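Local structure of 5'-deoxynucleotidase (Archaeoglobus fulgidus, 1YNB) at the interface of chains A and B and the interface of chains C and A. The protein probably hydrolyses 2'-deoxyribonucleoside 5'-phosphates to the deoxynucleoside and phosphate, as a metal-dependent HD-domain hydrolase that forms a homodimer. Coordinates in Å, arbitrary orientation; residue numbers count along the deposited sequence, not the author numbering. Chains: chain A/B/C, hypothetical protein AF1432.

Contact 1: the interface of chains A and B. Residues chain A 81, 84, 91-94; chain B 81, 84, 91-94.
The peptide groups of A:Ser93 and B:Ser93 pair through their N-H and C=O groups across the axis, with the side chains of A:Val92, B:Val92, A:Cys94 and B:Cys94 on one face of the paired strands and the two serine hydroxyls on the other. Strands 92-94 of the two chains run antiparallel about the local two-fold axis and make a short two-stranded sheet, which may be the homodimer contact or a packing contact; the serine pair forms its central bridge. A:Ser93 N donates to B:Ser93 O at 2.9 Å, nearly straight (166° at the hydrogen), and B:Ser93 N repays it to A:Ser93 O.

On the apolar face, CG1 of each valine is anti to the backbone N (chi1 177° in A:Val92), which turns the two CG1 methyls towards the axis; their separation is too short to trust. CG2 points outward instead, where that of A:Val92 meets B:Cys94 CB at 3.9 Å, with B:Thr81 O also close by. A:Thr81 CB rests on B:Val92 CG2 at 4.0 Å, while A:Leu84 CD2 lies more loosely, 4.4 Å from B:Leu84 CD2. On the opposite face the serine hydroxyls converge at a doubtfully short distance, and B:Ser93 OG makes a weak hydrogen bond of 3.3 Å to A:Ser93 O.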
# COMPACT_ATOMS: atom_id res chain seq x y z
N THR A 81 -5.70 5.29 -6.61
CA THR A 81 -5.33 4.84 -7.96
C THR A 81 -4.44 3.62 -8.08
O THR A 81 -4.30 3.08 -9.18
CB THR A 81 -4.62 5.96 -8.73
OG1 THR A 81 -3.27 6.09 -8.26
CG2 THR A 81 -5.36 7.29 -8.53
N LEU A 84 0.66 2.22 -10.11
CA LEU A 84 0.70 1.73 -11.49
C LEU A 84 2.14 1.51 -11.90
O LEU A 84 2.90 2.46 -12.08
CB LEU A 84 0.03 2.73 -12.45
CG LEU A 84 -1.41 3.09 -12.04
CD1 LEU A 84 -1.98 4.15 -12.98
CD2 LEU A 84 -2.26 1.82 -12.03
N TYR A 91 -0.69 0.76 -20.82
CA TYR A 91 -2.10 0.70 -21.18
C TYR A 91 -3.00 1.44 -20.21
O TYR A 91 -4.20 1.53 -20.42
CB TYR A 91 -2.58 -0.76 -21.23
CG TYR A 91 -1.60 -1.71 -21.86
CD1 TYR A 91 -0.60 -2.33 -21.11
CD2 TYR A 91 -1.68 -2.01 -23.22
CE1 TYR A 91 0.29 -3.22 -21.70
CE2 TYR A 91 -0.80 -2.90 -23.81
CZ TYR A 91 0.18 -3.49 -23.05
OH TYR A 91 1.02 -4.38 -23.66
N VAL A 92 -2.42 1.98 -19.13
CA VAL A 92 -3.24 2.66 -18.14
C VAL A 92 -2.95 4.14 -17.94
O VAL A 92 -1.82 4.53 -17.63
CB VAL A 92 -3.10 1.95 -16.77
CG1 VAL A 92 -3.88 2.70 -15.72
CG2 VAL A 92 -3.61 0.51 -16.88
N SER A 93 -3.99 4.96 -18.11
CA SER A 93 -3.87 6.41 -17.91
C SER A 93 -4.66 6.80 -16.66
O SER A 93 -5.83 6.41 -16.48
CB SER A 93 -4.41 7.17 -19.13
OG SER A 93 -5.83 7.15 -19.15
N CYS A 94 -4.03 7.60 -15.82
CA CYS A 94 -4.64 8.02 -14.57
C CYS A 94 -4.77 9.52 -14.39
O CYS A 94 -3.86 10.28 -14.72
CB CYS A 94 -3.83 7.42 -13.43
SG CYS A 94 -4.10 8.17 -11.83
N THR B 81 -2.17 -4.95 -16.78
CA THR B 81 -2.87 -3.75 -16.30
C THR B 81 -3.24 -3.69 -14.83
O THR B 81 -3.64 -2.64 -14.34
CB THR B 81 -4.19 -3.54 -17.08
OG1 THR B 81 -5.19 -4.43 -16.57
CG2 THR B 81 -3.99 -3.84 -18.56
N LEU B 84 -7.84 -3.36 -11.55
CA LEU B 84 -8.26 -2.01 -11.19
C LEU B 84 -9.58 -2.09 -10.43
O LEU B 84 -10.63 -2.39 -11.01
CB LEU B 84 -8.40 -1.12 -12.44
CG LEU B 84 -7.10 -1.06 -13.27
CD1 LEU B 84 -7.33 -0.29 -14.57
CD2 LEU B 84 -6.00 -0.44 -12.44
N TYR B 91 -10.72 7.16 -11.38
CA TYR B 91 -9.64 8.00 -11.91
C TYR B 91 -8.76 7.28 -12.92
O TYR B 91 -7.91 7.91 -13.54
CB TYR B 91 -8.74 8.50 -10.78
CG TYR B 91 -9.48 8.99 -9.56
CD1 TYR B 91 -9.83 8.10 -8.53
CD2 TYR B 91 -9.84 10.32 -9.43
CE1 TYR B 91 -10.53 8.55 -7.41
CE2 TYR B 91 -10.53 10.77 -8.32
CZ TYR B 91 -10.87 9.88 -7.32
OH TYR B 91 -11.55 10.35 -6.23
N VAL B 92 -8.94 5.97 -13.08
CA VAL B 92 -8.09 5.22 -13.99
C VAL B 92 -8.78 4.57 -15.19
O VAL B 92 -9.76 3.83 -15.03
CB VAL B 92 -7.33 4.12 -13.22
CG1 VAL B 92 -6.45 3.34 -14.16
CG2 VAL B 92 -6.47 4.76 -12.13
N SER B 93 -8.25 4.85 -16.38
CA SER B 93 -8.79 4.30 -17.62
C SER B 93 -7.74 3.40 -18.26
O SER B 93 -6.57 3.76 -18.41
CB SER B 93 -9.16 5.42 -18.59
OG SER B 93 -7.99 6.11 -18.99
N CYS B 94 -8.19 2.22 -18.68
CA CYS B 94 -7.30 1.24 -19.25
C CYS B 94 -7.65 0.75 -20.65
O CYS B 94 -8.80 0.44 -20.95
CB CYS B 94 -7.24 0.06 -18.29
SG CYS B 94 -6.73 -1.45 -19.03

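Contact 2: the interface of chains C and A. Residues chain C 13-15, 17-18, 20, 76; chain A 44-45, 48-49.
C:Val17 projects its CG1 methyl into a notch lined by A:Phe44, A:Arg45 and A:Ile48, which follow one another along helix 39-56. That methyl is anti to the backbone N (chi1 165°) and touches A:Phe44 CE2 at 3.6 Å; A:Ile48 CD1 reaches it tip to tip. C:Leu20 and C:Leu76 close around the far end of the phenylalanine ring, and C:Leu20 CD1 approaches A:Phe44 CZ to 3.7 Å. The ring also brings its edge, in plane, towards the backbone oxygen of C:Val17. Further along, C:Ile14 crosses A:Ile49 at about a right angle, with C:Ile14 CG2 3.7 Å from A:Ile49 CD1.

The packing is looser at the margin, where C:Phe13 CE2 meets A:Ile48 CG2 at 4.0 Å and C:Phe13 and C:Leu76 each bury little surface. The polar side belongs to A:Arg45, which runs alongside the last turn of C helix 8-18. Its apolar stem lies against the valine, A:Arg45 CG 3.9 Å from C:Val17 CG1; the chain then bends at chi3 (62°) and passes its guanidinium over C:Gly18 CA. A:Arg45 NH1 hydrogen-bonds C:Ile14 O at 3.0 Å, the acceptor near the guanidinium plane but the donor raised above the carbonyl plane, away from its lone pairs.

Since C:Leu76 directly follows the His-Asp pair that names the HD family, this helix-to-helix packing may steady the surroundings of the metal site as it joins two subunits, possibly those of the homodimer.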
# COMPACT_ATOMS: atom_id res chain seq x y z
N PHE C 13 23.43 4.20 6.40
CA PHE C 13 22.29 4.70 7.15
C PHE C 13 20.99 4.51 6.34
O PHE C 13 19.96 4.13 6.91
CB PHE C 13 22.48 6.20 7.50
CG PHE C 13 21.27 6.85 8.10
CD1 PHE C 13 20.89 6.58 9.41
CD2 PHE C 13 20.49 7.74 7.36
CE1 PHE C 13 19.76 7.18 9.96
CE2 PHE C 13 19.35 8.36 7.90
CZ PHE C 13 18.99 8.08 9.20
N ILE C 14 21.02 4.76 5.04
CA ILE C 14 19.79 4.61 4.25
C ILE C 14 19.37 3.12 4.23
O ILE C 14 18.18 2.84 4.32
CB ILE C 14 19.96 5.18 2.82
CG1 ILE C 14 20.07 6.73 2.94
CG2 ILE C 14 18.70 4.87 1.96
CD1 ILE C 14 20.62 7.47 1.68
N HIS C 15 20.34 2.23 4.13
CA HIS C 15 20.06 0.77 4.16
C HIS C 15 19.47 0.46 5.52
O HIS C 15 18.47 -0.28 5.64
CB HIS C 15 21.34 -0.06 3.99
CG HIS C 15 21.79 -0.21 2.56
ND1 HIS C 15 20.92 -0.59 1.55
CD2 HIS C 15 22.99 -0.04 1.98
CE1 HIS C 15 21.58 -0.64 0.41
NE2 HIS C 15 22.84 -0.31 0.64
N VAL C 17 17.81 2.41 7.58
CA VAL C 17 16.46 2.96 7.68
C VAL C 17 15.47 2.01 7.02
O VAL C 17 14.32 1.90 7.46
CB VAL C 17 16.37 4.36 6.97
CG1 VAL C 17 14.92 4.78 6.73
CG2 VAL C 17 17.10 5.41 7.88
N GLY C 18 15.91 1.34 5.97
CA GLY C 18 15.03 0.41 5.28
C GLY C 18 14.70 -0.79 6.17
O GLY C 18 13.67 -1.44 5.96
N LEU C 20 13.49 -0.66 8.93
CA LEU C 20 12.25 -0.37 9.63
C LEU C 20 11.04 -0.87 8.83
O LEU C 20 9.94 -0.97 9.40
CB LEU C 20 12.10 1.12 9.92
CG LEU C 20 13.09 1.57 11.01
CD1 LEU C 20 13.03 3.07 11.15
CD2 LEU C 20 12.74 0.90 12.34
N LEU C 76 13.43 6.04 14.91
CA LEU C 76 14.52 5.58 14.10
C LEU C 76 15.46 4.62 14.79
O LEU C 76 15.92 3.64 14.18
CB LEU C 76 15.27 6.78 13.52
CG LEU C 76 15.50 6.59 12.03
CD1 LEU C 76 14.17 6.24 11.33
CD2 LEU C 76 16.09 7.86 11.43
N PHE A 44 7.98 6.48 3.31
CA PHE A 44 8.73 6.66 4.55
C PHE A 44 10.20 6.84 4.25
O PHE A 44 10.82 7.84 4.65
CB PHE A 44 8.57 5.43 5.48
CG PHE A 44 9.54 5.39 6.65
CD1 PHE A 44 9.36 6.24 7.76
CD2 PHE A 44 10.62 4.50 6.66
CE1 PHE A 44 10.23 6.21 8.82
CE2 PHE A 44 11.51 4.47 7.73
CZ PHE A 44 11.31 5.34 8.82
N ARG A 45 10.80 5.86 3.57
CA ARG A 45 12.24 6.00 3.35
C ARG A 45 12.56 7.09 2.33
O ARG A 45 13.61 7.74 2.43
CB ARG A 45 12.90 4.70 2.92
CG ARG A 45 14.43 4.83 2.90
CD ARG A 45 15.18 3.53 3.01
NE ARG A 45 14.87 2.63 1.89
CZ ARG A 45 15.55 1.52 1.65
NH1 ARG A 45 16.56 1.18 2.43
NH2 ARG A 45 15.20 0.71 0.64
N ILE A 48 12.87 10.38 4.20
CA ILE A 48 14.13 10.51 4.91
C ILE A 48 15.23 10.78 3.87
O ILE A 48 16.10 11.66 4.06
CB ILE A 48 14.39 9.23 5.76
CG1 ILE A 48 13.38 9.23 6.93
CG2 ILE A 48 15.82 9.17 6.30
CD1 ILE A 48 13.44 7.97 7.77
N ILE A 49 15.21 10.07 2.75
CA ILE A 49 16.24 10.35 1.74
C ILE A 49 16.13 11.81 1.21
O ILE A 49 17.17 12.47 0.99
CB ILE A 49 16.12 9.39 0.54
CG1 ILE A 49 16.57 7.99 1.02
CG2 ILE A 49 17.04 9.82 -0.61
CD1 ILE A 49 16.27 6.89 -0.03

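Contact 3: the interface of chains C and A. Residues chain C 107, 111, 113; chain A 51, 55, 61, 65.
C:Pro111 lies in an extended loop (phi -67°, psi 152°) and packs against A:Val61, whose helical backbone opens helix 61-73. The pyrrolidine ring leans on both valine branches: C:Pro111 CB meets A:Val61 CG1 at 3.5 Å, a tight approach, and C:Pro111 CG lies 3.9 Å from A:Val61 CG2. The same CG also touches A:Phe51 CZ, so the proline lies across the seam between the valine and the phenylalanine.

C:Met107 comes to that ring from another direction. Its chain bends at chi3 (86°), which turns the terminal methyl towards A:Phe51 CE2, 3.9 Å from C:Met107 CE. Both C:Met107 CE and C:Pro111 CG sit at the edge of the ring, in its plane. C:Met107 CE also meets A:Leu55 CD2 at 4.0 Å, crossing that side chain at about a right angle. At the other end C:Phe113 presents CE1 to A:Cys65 SG at 4.1 Å, a slack contact, and the thiol makes a weak hydrogen bond within its own helix to A:Val61 O. The patch is held by apolar packing.

In the fold, the C residues belong to the loop between helices 96-103 and 117-135, which lies across the late part of A helix 39-56 and the start of helix 61-73.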
# COMPACT_ATOMS: atom_id res chain seq x y z
N MET C 107 25.62 12.60 10.71
CA MET C 107 25.19 13.99 10.64
C MET C 107 26.22 14.88 11.31
O MET C 107 26.66 14.62 12.43
CB MET C 107 23.84 14.19 11.33
CG MET C 107 22.71 13.45 10.68
SD MET C 107 21.13 13.91 11.38
CE MET C 107 20.75 15.38 10.38
N PRO C 111 19.41 18.33 13.81
CA PRO C 111 18.42 19.41 13.89
C PRO C 111 17.63 19.26 15.18
O PRO C 111 17.50 18.16 15.72
CB PRO C 111 17.54 19.16 12.66
CG PRO C 111 18.48 18.47 11.71
CD PRO C 111 19.18 17.50 12.62
N PHE C 113 14.22 19.25 17.12
CA PHE C 113 12.80 19.11 16.93
C PHE C 113 12.12 19.28 18.28
O PHE C 113 11.00 18.81 18.48
CB PHE C 113 12.47 17.73 16.35
CG PHE C 113 13.13 17.44 15.03
CD1 PHE C 113 12.95 18.29 13.95
CD2 PHE C 113 13.90 16.30 14.87
CE1 PHE C 113 13.52 18.00 12.71
CE2 PHE C 113 14.48 16.00 13.63
CZ PHE C 113 14.28 16.85 12.55
N PHE A 51 15.13 14.42 2.81
CA PHE A 51 15.70 15.23 3.89
C PHE A 51 17.22 15.26 3.69
O PHE A 51 17.84 16.33 3.59
CB PHE A 51 15.36 14.59 5.23
CG PHE A 51 15.90 15.31 6.42
CD1 PHE A 51 15.27 16.47 6.90
CD2 PHE A 51 17.01 14.82 7.09
CE1 PHE A 51 15.75 17.13 8.05
CE2 PHE A 51 17.50 15.46 8.24
CZ PHE A 51 16.84 16.62 8.70
N LEU A 55 19.77 18.50 2.72
CA LEU A 55 20.86 18.88 3.58
C LEU A 55 22.20 18.85 2.85
O LEU A 55 22.93 19.85 2.80
CB LEU A 55 20.90 17.97 4.79
CG LEU A 55 20.49 18.60 6.13
CD1 LEU A 55 19.39 19.61 5.93
CD2 LEU A 55 20.08 17.50 7.10
N VAL A 61 17.76 23.18 7.24
CA VAL A 61 16.97 22.14 7.91
C VAL A 61 15.50 22.38 7.59
O VAL A 61 14.75 21.44 7.31
CB VAL A 61 17.18 22.18 9.43
CG1 VAL A 61 16.29 21.16 10.11
CG2 VAL A 61 18.61 21.87 9.75
N CYS A 65 13.20 19.66 5.83
CA CYS A 65 11.95 19.12 6.40
C CYS A 65 10.81 19.29 5.39
O CYS A 65 9.85 18.53 5.35
CB CYS A 65 11.61 19.85 7.71
SG CYS A 65 12.70 19.51 9.00

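Contacts 2 and 3 belong to one C-A interface, their C-alpha centres about 14 Å apart, and both draw on A helix 39-56: contact 2 uses its middle, contact 3 its later turns. Contact 1 joins A to B through a different region, helix 78-81 and strand 92-94, about 30 Å from contact 2 and 36 Å from contact 3. Chain A thus offers separate surfaces to two partners, each pairing two-fold symmetric. The protein is a homodimer, so one pairing may be a packing contact; either could be the homodimer, and the structure alone does not show which.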